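Local coordinates for protein yesU (PDB 1OQ1) that is of unknown function but adopts a galectin-like beta-sandwich fold, so a role in carbohydrate binding or processing is possible though unproven, at residues Leu42-Glu48 / Arg203-Pro207; Trp54-Thr58 / Glu90-Asp94; Pro60-Ile64 / Lys164-Lys169; Trp67-Glu73 / Met208-Asp214. One frame throughout, in Å; residues are numbered along the deposited sequence.

How the contacts relate
Followed from the N terminus, the chain opens contact 1 at Leu42-Glu48 and closes that long loop only at Arg203-Pro207. Contacts 2 and 3 both lie wholly within it: Trp54-Thr58 is met by Glu90-Asp94 in a short closure, whereas Pro60-Ile64 waits for Lys164-Lys169, so the two cross. Contact 4 starts at Trp67-Glu73 and ends at Met208-Asp214, crossing all three others. Contacts 3 and 4 share strand 63-73 and join it to strands 161-168 and 209-222 in one sheet. Contact 1 ties this sheet to the facing one and touches contact 4, their centres 13 Å apart; contact 2 packs two loops together beyond strands of the facing sheet.

Contact 1 of 4, residues Leu42-Glu48 / Arg203-Pro207; sequences LSHVQDE and RQMAP. With ACY (acetic acid), chain E.
The backbone N of His44 donates to a water 2.9 Å from it, and this water hands a weak bond on to O of Pro207, bridging the two segments. Beside the bridge, Ala206 slides under the imidazole: its CB lies over one face of the His44 ring, 3.5 Å from the centroid, a CH-pi contact. With CG held beside its own backbone N (chi1 -55°), His44 leans in toward Ala206, and ND1 is fixed from elsewhere by O of Ala49. The same methyl also packs against backbone, Ala206 CB lying 3.1 Å from Asp47 O and 3.3 Å from Gln46 O, a tight fit. A cis peptide bond joins Ala206 to Pro207. Arg203 faces away from Leu42-Glu48. Its extended chain reaches an acetate, probably from the crystallisation liquor, in a pair of hydrogen bonds, NE to O and NH2 to OXT, the latter 2.6 Å. The short strands 42-44 and 203-205 pass 8.2 Å apart at 40°, each in a different sheet, which is the face-to-face layering of a galectin-like beta sandwich.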
loop_
_atom_site.group_PDB
_atom_site.type_symbol
_atom_site.label_atom_id
_atom_site.label_comp_id
_atom_site.label_asym_id
_atom_site.label_seq_id
_atom_site.Cartn_x
_atom_site.Cartn_y
_atom_site.Cartn_z
ATOM N N LEU A 42 11.040 8.504 -1.467
ATOM C CA LEU A 42 11.185 7.365 -2.367
ATOM C C LEU A 42 11.151 7.849 -3.812
ATOM O O LEU A 42 10.218 8.546 -4.223
ATOM C CB LEU A 42 10.069 6.333 -2.138
ATOM C CG LEU A 42 10.126 5.526 -0.837
ATOM C CD1 LEU A 42 8.969 4.531 -0.802
ATOM C CD2 LEU A 42 11.459 4.792 -0.737
ATOM N N SER A 43 12.187 7.501 -4.571
ATOM C CA SER A 43 12.284 7.876 -5.985
ATOM C C SER A 43 12.767 6.664 -6.774
ATOM O O SER A 43 12.798 5.555 -6.242
ATOM C CB SER A 43 13.242 9.060 -6.174
ATOM O OG SER A 43 14.524 8.774 -5.654
ATOM N N HIS A 44 13.162 6.867 -8.029
ATOM C CA HIS A 44 13.587 5.748 -8.867
ATOM C C HIS A 44 14.928 5.978 -9.561
ATOM O O HIS A 44 15.269 7.108 -9.910
ATOM C CB HIS A 44 12.496 5.476 -9.903
ATOM C CG HIS A 44 11.145 5.239 -9.298
ATOM N ND1 HIS A 44 10.627 3.975 -9.107
ATOM C CD2 HIS A 44 10.220 6.101 -8.813
ATOM C CE1 HIS A 44 9.440 4.070 -8.530
ATOM N NE2 HIS A 44 9.170 5.349 -8.340
ATOM N N VAL A 45 15.686 4.903 -9.763
ATOM C CA VAL A 45 16.986 5.023 -10.412
ATOM C C VAL A 45 16.849 5.212 -11.924
ATOM O O VAL A 45 17.752 5.746 -12.567
ATOM C CB VAL A 45 17.888 3.793 -10.113
ATOM C CG1 VAL A 45 18.131 3.688 -8.608
ATOM C CG2 VAL A 45 17.250 2.519 -10.645
ATOM N N GLN A 46 15.716 4.780 -12.476
ATOM C CA GLN A 46 15.420 4.906 -13.908
ATOM C C GLN A 46 13.931 5.176 -14.135
ATOM O O GLN A 46 13.112 4.925 -13.256
ATOM C CB GLN A 46 15.812 3.633 -14.660
ATOM C CG GLN A 46 17.299 3.423 -14.791
ATOM C CD GLN A 46 17.631 2.376 -15.830
ATOM O OE1 GLN A 46 17.045 2.357 -16.910
ATOM N NE2 GLN A 46 18.579 1.506 -15.515
ATOM N N ASP A 47 13.585 5.662 -15.325
ATOM C CA ASP A 47 12.197 5.990 -15.651
ATOM C C ASP A 47 11.175 4.860 -15.558
ATOM O O ASP A 47 9.982 5.121 -15.404
ATOM C CB ASP A 47 12.124 6.639 -17.036
ATOM C CG ASP A 47 12.447 8.122 -16.998
ATOM O OD1 ASP A 47 12.540 8.744 -18.078
ATOM O OD2 ASP A 47 12.600 8.666 -15.884
ATOM N N GLU A 48 11.623 3.615 -15.657
ATOM C CA GLU A 48 10.703 2.489 -15.551
ATOM C C GLU A 48 11.148 1.512 -14.460
ATOM O O GLU A 48 10.813 0.325 -14.493
ATOM C CB GLU A 48 10.583 1.759 -16.893
ATOM C CG GLU A 48 10.161 2.636 -18.079
ATOM C CD GLU A 48 8.905 3.466 -17.816
ATOM O OE1 GLU A 48 7.931 2.938 -17.241
ATOM O OE2 GLU A 48 8.891 4.653 -18.208
ATOM N N ARG A 203 4.544 0.324 -2.965
ATOM C CA ARG A 203 4.961 0.275 -4.361
ATOM C C ARG A 203 4.855 1.624 -5.048
ATOM O O ARG A 203 4.003 2.445 -4.715
ATOM C CB ARG A 203 4.118 -0.735 -5.148
ATOM C CG ARG A 203 4.343 -0.685 -6.669
ATOM C CD ARG A 203 3.536 -1.765 -7.378
ATOM N NE ARG A 203 3.794 -1.849 -8.818
ATOM C CZ ARG A 203 4.963 -2.202 -9.348
ATOM N NH1 ARG A 203 5.990 -2.492 -8.564
ATOM N NH2 ARG A 203 5.098 -2.302 -10.664
ATOM N N GLN A 204 5.742 1.855 -6.005
ATOM C CA GLN A 204 5.711 3.074 -6.791
ATOM C C GLN A 204 6.079 2.722 -8.214
ATOM O O GLN A 204 6.902 1.835 -8.446
ATOM C CB GLN A 204 6.716 4.115 -6.288
ATOM C CG GLN A 204 6.387 4.746 -4.950
ATOM C CD GLN A 204 7.220 5.993 -4.683
ATOM O OE1 GLN A 204 8.133 6.329 -5.448
ATOM N NE2 GLN A 204 6.912 6.684 -3.594
HETATM N N MSE A 205 5.443 3.399 -9.160
HETATM C CA MSE A 205 5.769 3.218 -10.563
HETATM C C MSE A 205 6.620 4.440 -10.863
HETATM O O MSE A 205 6.222 5.563 -10.549
HETATM C CB MSE A 205 4.517 3.236 -11.441
HETATM C CG MSE A 205 3.710 1.954 -11.420
HETATM SE SE MSE A 205 2.391 1.942 -12.836
HETATM C CE MSE A 205 3.507 1.295 -14.288
ATOM N N ALA A 206 7.802 4.223 -11.428
ATOM C CA ALA A 206 8.689 5.329 -11.765
ATOM C C ALA A 206 7.973 6.193 -12.794
ATOM O O ALA A 206 7.147 5.687 -13.555
ATOM C CB ALA A 206 9.990 4.795 -12.342
ATOM N N PRO A 207 8.307 7.494 -12.869
ATOM C CA PRO A 207 9.299 8.235 -12.079
ATOM C C PRO A 207 8.751 8.947 -10.840
ATOM O O PRO A 207 9.204 10.041 -10.483
ATOM C CB PRO A 207 9.849 9.220 -13.092
ATOM C CG PRO A 207 8.610 9.625 -13.808
ATOM C CD PRO A 207 7.869 8.302 -14.021
HETATM C C ACY E . 2.151 -1.376 -12.030
HETATM O O ACY E . 1.740 -1.095 -10.817
HETATM O OXT ACY E . 3.339 -1.669 -12.404
HETATM C CH3 ACY E . 1.051 -1.330 -13.076
HETATM O O HOH W 1 12.025 9.121 -9.396
#

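Contact 2 of 4, residues Trp54-Thr58 / Glu90-Asp94; sequences WCPET and EDLFD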
loop_
_atom_site.group_PDB
_atom_site.type_symbol
_atom_site.label_atom_id
_atom_site.label_comp_id
_atom_site.label_asym_id
_atom_site.label_seq_id
_atom_site.Cartn_x
_atom_site.Cartn_y
_atom_site.Cartn_z
ATOM N N TRP A 54 9.065 -3.452 1.005
ATOM C CA TRP A 54 8.355 -4.125 2.092
ATOM C C TRP A 54 8.824 -3.932 3.523
ATOM O O TRP A 54 10.021 -3.918 3.807
ATOM C CB TRP A 54 8.348 -5.644 1.872
ATOM C CG TRP A 54 7.761 -6.124 0.600
ATOM C CD1 TRP A 54 8.428 -6.401 -0.563
ATOM C CD2 TRP A 54 6.384 -6.423 0.356
ATOM N NE1 TRP A 54 7.549 -6.857 -1.514
ATOM C CE2 TRP A 54 6.286 -6.881 -0.978
ATOM C CE3 TRP A 54 5.221 -6.350 1.135
ATOM C CZ2 TRP A 54 5.068 -7.264 -1.552
ATOM C CZ3 TRP A 54 4.005 -6.732 0.564
ATOM C CH2 TRP A 54 3.941 -7.184 -0.768
ATOM N N CYS A 55 7.852 -3.820 4.424
ATOM C CA CYS A 55 8.119 -3.750 5.853
ATOM C C CYS A 55 8.308 -5.245 6.158
ATOM O O CYS A 55 7.565 -6.083 5.646
ATOM C CB CYS A 55 6.898 -3.198 6.588
ATOM S SG CYS A 55 6.942 -3.378 8.388
ATOM N N PRO A 56 9.285 -5.604 7.002
ATOM C CA PRO A 56 9.488 -7.030 7.288
ATOM C C PRO A 56 8.518 -7.725 8.241
ATOM O O PRO A 56 8.472 -8.956 8.287
ATOM C CB PRO A 56 10.914 -7.059 7.824
ATOM C CG PRO A 56 10.966 -5.789 8.629
ATOM C CD PRO A 56 10.272 -4.774 7.715
ATOM N N GLU A 57 7.754 -6.945 8.998
ATOM C CA GLU A 57 6.821 -7.494 9.982
ATOM C C GLU A 57 5.546 -8.114 9.431
ATOM O O GLU A 57 4.924 -7.577 8.518
ATOM C CB GLU A 57 6.425 -6.403 10.981
ATOM C CG GLU A 57 7.603 -5.703 11.619
ATOM C CD GLU A 57 8.394 -6.621 12.519
ATOM O OE1 GLU A 57 9.601 -6.366 12.713
ATOM O OE2 GLU A 57 7.803 -7.593 13.039
ATOM N N THR A 58 5.157 -9.253 9.992
ATOM C CA THR A 58 3.915 -9.893 9.587
ATOM C C THR A 58 2.850 -9.295 10.495
ATOM O O THR A 58 2.953 -9.383 11.723
ATOM C CB THR A 58 3.933 -11.418 9.812
ATOM O OG1 THR A 58 4.904 -12.024 8.953
ATOM C CG2 THR A 58 2.560 -12.013 9.513
ATOM N N GLU A 90 3.013 -19.254 3.128
ATOM C CA GLU A 90 4.416 -19.041 3.462
ATOM C C GLU A 90 4.714 -17.577 3.772
ATOM O O GLU A 90 4.029 -16.667 3.284
ATOM C CB GLU A 90 5.329 -19.484 2.310
ATOM C CG GLU A 90 5.073 -20.886 1.791
ATOM C CD GLU A 90 4.201 -20.895 0.552
ATOM O OE1 GLU A 90 3.161 -20.201 0.547
ATOM O OE2 GLU A 90 4.553 -21.600 -0.417
ATOM N N ASP A 91 5.736 -17.357 4.594
ATOM C CA ASP A 91 6.164 -16.007 4.928
ATOM C C ASP A 91 6.574 -15.399 3.593
ATOM O O ASP A 91 7.255 -16.047 2.795
ATOM C CB ASP A 91 7.376 -16.046 5.859
ATOM C CG ASP A 91 7.864 -14.666 6.234
ATOM O OD1 ASP A 91 7.272 -14.054 7.151
ATOM O OD2 ASP A 91 8.830 -14.184 5.605
ATOM N N LEU A 92 6.179 -14.157 3.343
ATOM C CA LEU A 92 6.507 -13.517 2.073
ATOM C C LEU A 92 7.989 -13.564 1.705
ATOM O O LEU A 92 8.347 -13.435 0.533
ATOM C CB LEU A 92 6.050 -12.059 2.088
ATOM C CG LEU A 92 5.844 -11.453 0.702
ATOM C CD1 LEU A 92 4.649 -12.125 0.031
ATOM C CD2 LEU A 92 5.596 -9.968 0.826
ATOM N N PHE A 93 8.857 -13.752 2.693
ATOM C CA PHE A 93 10.285 -13.776 2.404
ATOM C C PHE A 93 10.926 -15.152 2.519
ATOM O O PHE A 93 12.153 -15.277 2.549
ATOM C CB PHE A 93 10.996 -12.759 3.296
ATOM C CG PHE A 93 10.421 -11.374 3.186
ATOM C CD1 PHE A 93 10.373 -10.726 1.954
ATOM C CD2 PHE A 93 9.873 -10.742 4.296
ATOM C CE1 PHE A 93 9.784 -9.469 1.829
ATOM C CE2 PHE A 93 9.280 -9.482 4.179
ATOM C CZ PHE A 93 9.236 -8.848 2.943
ATOM N N ASP A 94 10.090 -16.184 2.567
ATOM C CA ASP A 94 10.582 -17.554 2.647
ATOM C C ASP A 94 11.345 -17.824 1.353
ATOM O O ASP A 94 10.873 -17.493 0.269
ATOM C CB ASP A 94 9.412 -18.529 2.782
ATOM C CG ASP A 94 9.864 -19.955 3.029
ATOM O OD1 ASP A 94 10.591 -20.511 2.180
ATOM O OD2 ASP A 94 9.486 -20.524 4.074
HETATM O O HOH W 2 4.951 -14.759 8.555
#
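Trp54, Leu92 and Phe93 carry this contact, the last two approaching the same face of the indole. Leu92 sets a single methyl there: CD2 sits 3.4 Å from the centroid of the six-membered ring of Trp54, almost on the ring normal, as a CH-pi contact. CG of Leu92 is anti to its backbone N (chi1 -158°), which lets this branch reach across to the indole. Over the five-membered ring comes the edge of Phe93, in an offset edge-to-face arrangement with the planes at 78°. The leading atom of the phenyl, Phe93 CZ, comes within 3.5 Å of Trp54 CB, and CE2 is 4.0 Å from Pro56 CA. At the solvent side the link is polar. A water donates to Asp91 OD1 and is also hydrogen-bonded to Thr58 OG1, both at 2.8 Å. Lys199 NZ reinforces the same corner, making a salt bridge to Asp91 OD1 and hydrogen bonds to Thr58 OG1 and Pro56 O. The other carboxylate oxygen works locally: Asp91 OD2 receives the backbone N of Phe93 at 2.9 Å, from above the carboxylate plane. This bond probably helps to set Leu92 and Phe93 against the indole. Two loops are packed beyond the strands of the seven-stranded sheet, one of them shaped by an Asx turn within a type I beta turn from Asp91 to Asp94.

Contact 3 of 4, residues Pro60-Ile64 / Lys164-Lys169; sequences PDGII and KLIKDK
A G1 beta bulge begins the antiparallel pairing of strands 63-73 and 161-168 in the galectin-like sandwich: Gly62 and Ile63 together face Lys167. Gly62 takes a positive phi (71°), a conformation that favours glycine. From there the pairing is regular, with Ile63 N giving a bond of 2.8 Å to Lys167 O and Lys167 N returning one of 2.9 Å to Ile63 O. The next pair, Ile64 and Ile166, is non-hydrogen-bonded; their side chains run side by side in the same direction, CG1 of Ile64 lying 4.0 Å from CG1 of Ile166. Ile64 CG2 also rests against the aliphatic part of Lys164, 3.7 Å from its CG. On the other face of the sheet, with Ile63, the side chain of Lys167 bends at chi2 (65°) and again at chi4 (65°) and so curls back to Asp61, crossing that side chain at about a right angle. Asp61 OD1 is held by three donors. Gly62 N comes from the anti side and Lys169 N from the syn side at 2.9 Å, both tilted out of the carboxylate plane, and Lys167 NZ from above that plane, in a salt bridge of 2.8 Å. Such a concentration of donors would be expected to favour the charged form of the carboxylate and to fix its rotation. The ammonium group is shared in turn, since Leu195 O accepts from it as well. Finally, Lys167 NZ donates a hydrogen bond of 2.9 Å to Lys169 O, in the carbonyl plane and on a lone pair.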
loop_
_atom_site.group_PDB
_atom_site.type_symbol
_atom_site.label_atom_id
_atom_site.label_comp_id
_atom_site.label_asym_id
_atom_site.label_seq_id
_atom_site.Cartn_x
_atom_site.Cartn_y
_atom_site.Cartn_z
ATOM N N PRO A 60 -1.200 -8.980 11.814
ATOM C CA PRO A 60 -2.389 -9.826 11.913
ATOM C C PRO A 60 -3.560 -9.218 11.149
ATOM O O PRO A 60 -3.462 -8.115 10.603
ATOM C CB PRO A 60 -2.650 -9.862 13.410
ATOM C CG PRO A 60 -2.280 -8.458 13.816
ATOM C CD PRO A 60 -0.973 -8.245 13.073
ATOM N N ASP A 61 -4.662 -9.957 11.099
ATOM C CA ASP A 61 -5.866 -9.469 10.449
ATOM C C ASP A 61 -6.498 -8.548 11.495
ATOM O O ASP A 61 -6.090 -8.568 12.658
ATOM C CB ASP A 61 -6.798 -10.643 10.147
ATOM C CG ASP A 61 -7.886 -10.292 9.153
ATOM O OD1 ASP A 61 -8.040 -9.096 8.810
ATOM O OD2 ASP A 61 -8.591 -11.226 8.719
ATOM N N GLY A 62 -7.481 -7.747 11.096
ATOM C CA GLY A 62 -8.142 -6.861 12.041
ATOM C C GLY A 62 -7.254 -5.718 12.490
ATOM O O GLY A 62 -6.955 -5.572 13.677
ATOM N N ILE A 63 -6.853 -4.888 11.537
ATOM C CA ILE A 63 -5.966 -3.773 11.832
ATOM C C ILE A 63 -6.354 -2.496 11.105
ATOM O O ILE A 63 -7.105 -2.521 10.133
ATOM C CB ILE A 63 -4.517 -4.109 11.415
ATOM C CG1 ILE A 63 -4.495 -4.532 9.940
ATOM C CG2 ILE A 63 -3.951 -5.213 12.311
ATOM C CD1 ILE A 63 -3.101 -4.704 9.342
ATOM N N ILE A 64 -5.829 -1.379 11.594
ATOM C CA ILE A 64 -6.048 -0.080 10.976
ATOM C C ILE A 64 -4.644 0.434 10.674
ATOM O O ILE A 64 -3.818 0.580 11.576
ATOM C CB ILE A 64 -6.796 0.881 11.915
ATOM C CG1 ILE A 64 -8.206 0.337 12.190
ATOM C CG2 ILE A 64 -6.881 2.268 11.279
ATOM C CD1 ILE A 64 -9.054 1.223 13.079
ATOM N N LYS A 164 -5.643 6.318 5.785
ATOM C CA LYS A 164 -6.098 5.339 6.773
ATOM C C LYS A 164 -6.792 4.171 6.089
ATOM O O LYS A 164 -7.715 4.358 5.300
ATOM C CB LYS A 164 -7.055 5.987 7.783
ATOM C CG LYS A 164 -7.531 5.018 8.870
ATOM C CD LYS A 164 -8.435 5.682 9.906
ATOM C CE LYS A 164 -7.665 6.651 10.791
ATOM N NZ LYS A 164 -8.531 7.246 11.857
ATOM N N LEU A 165 -6.335 2.967 6.409
ATOM C CA LEU A 165 -6.859 1.744 5.826
ATOM C C LEU A 165 -7.312 0.760 6.900
ATOM O O LEU A 165 -6.567 0.489 7.840
ATOM C CB LEU A 165 -5.764 1.087 4.981
ATOM C CG LEU A 165 -6.109 -0.238 4.301
ATOM C CD1 LEU A 165 -7.037 0.027 3.128
ATOM C CD2 LEU A 165 -4.837 -0.918 3.820
ATOM N N ILE A 166 -8.525 0.231 6.761
ATOM C CA ILE A 166 -9.043 -0.757 7.706
ATOM C C ILE A 166 -9.096 -2.117 7.015
ATOM O O ILE A 166 -9.583 -2.225 5.892
ATOM C CB ILE A 166 -10.482 -0.423 8.180
ATOM C CG1 ILE A 166 -10.502 0.922 8.909
ATOM C CG2 ILE A 166 -10.998 -1.531 9.111
ATOM C CD1 ILE A 166 -11.901 1.386 9.256
ATOM N N LYS A 167 -8.587 -3.144 7.694
ATOM C CA LYS A 167 -8.589 -4.515 7.181
ATOM C C LYS A 167 -9.082 -5.417 8.306
ATOM O O LYS A 167 -8.409 -5.582 9.325
ATOM C CB LYS A 167 -7.178 -4.930 6.754
ATOM C CG LYS A 167 -7.015 -6.421 6.460
ATOM C CD LYS A 167 -7.837 -6.846 5.259
ATOM C CE LYS A 167 -7.641 -8.326 4.954
ATOM N NZ LYS A 167 -8.155 -9.202 6.043
ATOM N N ASP A 168 -10.259 -6.001 8.118
ATOM C CA ASP A 168 -10.846 -6.856 9.142
ATOM C C ASP A 168 -11.582 -7.989 8.447
ATOM O O ASP A 168 -12.755 -7.859 8.076
ATOM C CB ASP A 168 -11.799 -6.024 10.006
ATOM C CG ASP A 168 -12.392 -6.816 11.151
ATOM O OD1 ASP A 168 -11.866 -7.906 11.457
ATOM O OD2 ASP A 168 -13.379 -6.340 11.752
ATOM N N LYS A 169 -10.869 -9.099 8.273
ATOM C CA LYS A 169 -11.393 -10.264 7.581
ATOM C C LYS A 169 -11.830 -9.830 6.180
ATOM O O LYS A 169 -11.022 -9.276 5.436
ATOM C CB LYS A 169 -12.535 -10.895 8.385
ATOM C CG LYS A 169 -12.036 -11.512 9.695
ATOM C CD LYS A 169 -13.087 -12.369 10.376
ATOM C CE LYS A 169 -12.530 -13.015 11.640
ATOM N NZ LYS A 169 -12.116 -12.002 12.646
#

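Contact 4 of 4, residues Trp67-Glu73 / Met208-Asp214; sequences WDFSPIE and MKAVYRD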
loop_
_atom_site.group_PDB
_atom_site.type_symbol
_atom_site.label_atom_id
_atom_site.label_comp_id
_atom_site.label_asym_id
_atom_site.label_seq_id
_atom_site.Cartn_x
_atom_site.Cartn_y
_atom_site.Cartn_z
ATOM N N TRP A 67 -0.638 6.317 7.663
ATOM C CA TRP A 67 0.631 6.901 7.260
ATOM C C TRP A 67 0.403 8.266 6.621
ATOM O O TRP A 67 -0.697 8.561 6.144
ATOM C CB TRP A 67 1.387 5.965 6.294
ATOM C CG TRP A 67 0.836 5.844 4.886
ATOM C CD1 TRP A 67 1.302 6.475 3.763
ATOM C CD2 TRP A 67 -0.238 4.996 4.451
ATOM N NE1 TRP A 67 0.587 6.066 2.655
ATOM C CE2 TRP A 67 -0.363 5.159 3.051
ATOM C CE3 TRP A 67 -1.107 4.112 5.108
ATOM C CZ2 TRP A 67 -1.323 4.468 2.296
ATOM C CZ3 TRP A 67 -2.063 3.424 4.356
ATOM C CH2 TRP A 67 -2.160 3.609 2.965
ATOM N N ASP A 68 1.434 9.108 6.667
ATOM C CA ASP A 68 1.390 10.437 6.065
ATOM C C ASP A 68 1.998 10.298 4.673
ATOM O O ASP A 68 3.049 9.676 4.516
ATOM C CB ASP A 68 2.201 11.427 6.898
ATOM C CG ASP A 68 1.405 12.010 8.054
ATOM O OD1 ASP A 68 0.378 11.419 8.441
ATOM O OD2 ASP A 68 1.815 13.065 8.582
ATOM N N PHE A 69 1.336 10.880 3.676
ATOM C CA PHE A 69 1.766 10.797 2.279
ATOM C C PHE A 69 1.863 12.163 1.608
ATOM O O PHE A 69 0.953 12.982 1.727
ATOM C CB PHE A 69 0.765 9.937 1.497
ATOM C CG PHE A 69 1.008 9.905 0.012
ATOM C CD1 PHE A 69 2.080 9.192 -0.518
ATOM C CD2 PHE A 69 0.149 10.571 -0.858
ATOM C CE1 PHE A 69 2.289 9.143 -1.895
ATOM C CE2 PHE A 69 0.348 10.529 -2.238
ATOM C CZ PHE A 69 1.421 9.812 -2.757
ATOM N N SER A 70 2.955 12.394 0.886
ATOM C CA SER A 70 3.162 13.657 0.176
ATOM C C SER A 70 3.612 13.398 -1.262
ATOM O O SER A 70 4.716 12.899 -1.488
ATOM C CB SER A 70 4.235 14.497 0.868
ATOM O OG SER A 70 3.915 14.743 2.219
ATOM N N PRO A 71 2.757 13.710 -2.252
ATOM C CA PRO A 71 3.137 13.496 -3.654
ATOM C C PRO A 71 4.028 14.673 -4.045
ATOM O O PRO A 71 3.595 15.823 -4.001
ATOM C CB PRO A 71 1.794 13.501 -4.375
ATOM C CG PRO A 71 1.008 14.500 -3.581
ATOM C CD PRO A 71 1.356 14.155 -2.146
ATOM N N ILE A 72 5.269 14.383 -4.426
ATOM C CA ILE A 72 6.224 15.434 -4.764
ATOM C C ILE A 72 6.412 15.685 -6.253
ATOM O O ILE A 72 6.521 16.837 -6.676
ATOM C CB ILE A 72 7.605 15.119 -4.146
ATOM C CG1 ILE A 72 7.459 14.925 -2.635
ATOM C CG2 ILE A 72 8.596 16.249 -4.449
ATOM C CD1 ILE A 72 6.833 16.111 -1.914
ATOM N N GLU A 73 6.447 14.617 -7.043
ATOM C CA GLU A 73 6.650 14.752 -8.480
ATOM C C GLU A 73 5.985 13.629 -9.273
ATOM O O GLU A 73 6.054 12.461 -8.889
ATOM C CB GLU A 73 8.157 14.764 -8.758
ATOM C CG GLU A 73 8.580 15.416 -10.055
ATOM C CD GLU A 73 10.094 15.516 -10.168
ATOM O OE1 GLU A 73 10.757 14.466 -10.298
ATOM O OE2 GLU A 73 10.622 16.646 -10.113
HETATM N N MSE A 208 7.786 8.317 -10.184
HETATM C CA MSE A 208 7.167 8.869 -8.985
HETATM C C MSE A 208 8.169 9.321 -7.925
HETATM O O MSE A 208 9.180 8.664 -7.685
HETATM C CB MSE A 208 6.247 7.813 -8.366
HETATM C CG MSE A 208 5.455 8.268 -7.145
HETATM SE SE MSE A 208 3.954 9.356 -7.653
HETATM C CE MSE A 208 3.928 10.604 -6.163
ATOM N N LYS A 209 7.888 10.462 -7.306
ATOM C CA LYS A 209 8.705 10.958 -6.206
ATOM C C LYS A 209 7.698 11.303 -5.114
ATOM O O LYS A 209 6.793 12.106 -5.332
ATOM C CB LYS A 209 9.517 12.187 -6.613
ATOM C CG LYS A 209 10.673 11.849 -7.542
ATOM C CD LYS A 209 11.697 12.967 -7.605
ATOM C CE LYS A 209 12.891 12.550 -8.452
ATOM N NZ LYS A 209 13.936 13.613 -8.485
ATOM N N ALA A 210 7.843 10.669 -3.954
ATOM C CA ALA A 210 6.923 10.898 -2.843
ATOM C C ALA A 210 7.620 10.814 -1.492
ATOM O O ALA A 210 8.702 10.242 -1.369
ATOM C CB ALA A 210 5.783 9.881 -2.898
ATOM N N VAL A 211 6.982 11.386 -0.477
ATOM C CA VAL A 211 7.521 11.374 0.877
ATOM C C VAL A 211 6.527 10.690 1.803
ATOM O O VAL A 211 5.320 10.938 1.725
ATOM C CB VAL A 211 7.783 12.810 1.382
ATOM C CG1 VAL A 211 8.266 12.782 2.825
ATOM C CG2 VAL A 211 8.818 13.487 0.490
ATOM N N TYR A 212 7.042 9.823 2.670
ATOM C CA TYR A 212 6.209 9.090 3.615
ATOM C C TYR A 212 6.692 9.324 5.045
ATOM O O TYR A 212 7.892 9.459 5.293
ATOM C CB TYR A 212 6.252 7.588 3.316
ATOM C CG TYR A 212 5.893 7.215 1.892
ATOM C CD1 TYR A 212 6.798 7.409 0.850
ATOM C CD2 TYR A 212 4.645 6.672 1.587
ATOM C CE1 TYR A 212 6.469 7.071 -0.465
ATOM C CE2 TYR A 212 4.306 6.330 0.275
ATOM C CZ TYR A 212 5.223 6.533 -0.742
ATOM O OH TYR A 212 4.893 6.206 -2.034
ATOM N N ARG A 213 5.752 9.351 5.984
ATOM C CA ARG A 213 6.070 9.562 7.394
ATOM C C ARG A 213 5.061 8.878 8.312
ATOM O O ARG A 213 3.940 8.590 7.909
ATOM C CB ARG A 213 6.062 11.057 7.707
ATOM C CG ARG A 213 7.371 11.775 7.489
ATOM C CD ARG A 213 8.084 11.943 8.810
ATOM N NE ARG A 213 8.822 13.201 8.868
ATOM C CZ ARG A 213 9.289 13.737 9.989
ATOM N NH1 ARG A 213 9.094 13.123 11.149
ATOM N NH2 ARG A 213 9.953 14.888 9.949
ATOM N N ASP A 214 5.484 8.629 9.546
ATOM C CA ASP A 214 4.649 8.029 10.588
ATOM C C ASP A 214 3.733 6.887 10.168
ATOM O O ASP A 214 2.506 7.015 10.203
ATOM C CB ASP A 214 3.809 9.119 11.265
ATOM C CG ASP A 214 4.655 10.271 11.783
ATOM O OD1 ASP A 214 5.802 10.026 12.212
ATOM O OD2 ASP A 214 4.168 11.421 11.771
HETATM O O HOH W 3 1.754 12.521 11.151
HETATM O O HOH W 4 4.385 12.678 3.943
#
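Phe69 and Tyr212 pack side by side on one face of the sheet, their rings oblique with planes at 58°; Phe69 CD1 lies 3.7 Å from Tyr212 CE2. Trp67 extends the row, bringing CD1 to the edge of the Tyr212 ring, while Ala210 CB fills in beside Phe69 and the methyl CE of selenomethionine Met208 touches Pro71 CB at 4.0 Å. Phe202 and Tyr119, from the facing sheet, pack against these rings, and Tyr119 OH is bonded to Trp67 NE1. Apolar contact continues on the face of Ser70 and Val211, where Ile72 CG1 stands 3.7 Å from Val211 CG2. Paired backbone bonds join Asp68 with Arg213 and Ser70 with Val211, an antiparallel register that a classic beta bulge shifts by one residue: Ile72 N and Glu73 N both donate to Lys209 O, at 2.9 and 3.1 Å, from the same face of its carbonyl plane, and Lys209 N returns a bond to Glu73 O. Among charged groups, the side chains of Glu73 and Lys209 run alongside each other, OE1 against the aliphatic chain, with a long salt bridge. Asp68 OD2 and Asp214 OD2 are like charges 4.3 Å apart, bridged by one water that donates to both, and Arg162 probably offsets the charge through its salt bridge to Asp68 OD1. A second water donates to Val211 O at 3.0 Å and is hydrogen-bonded to Ser70 OG.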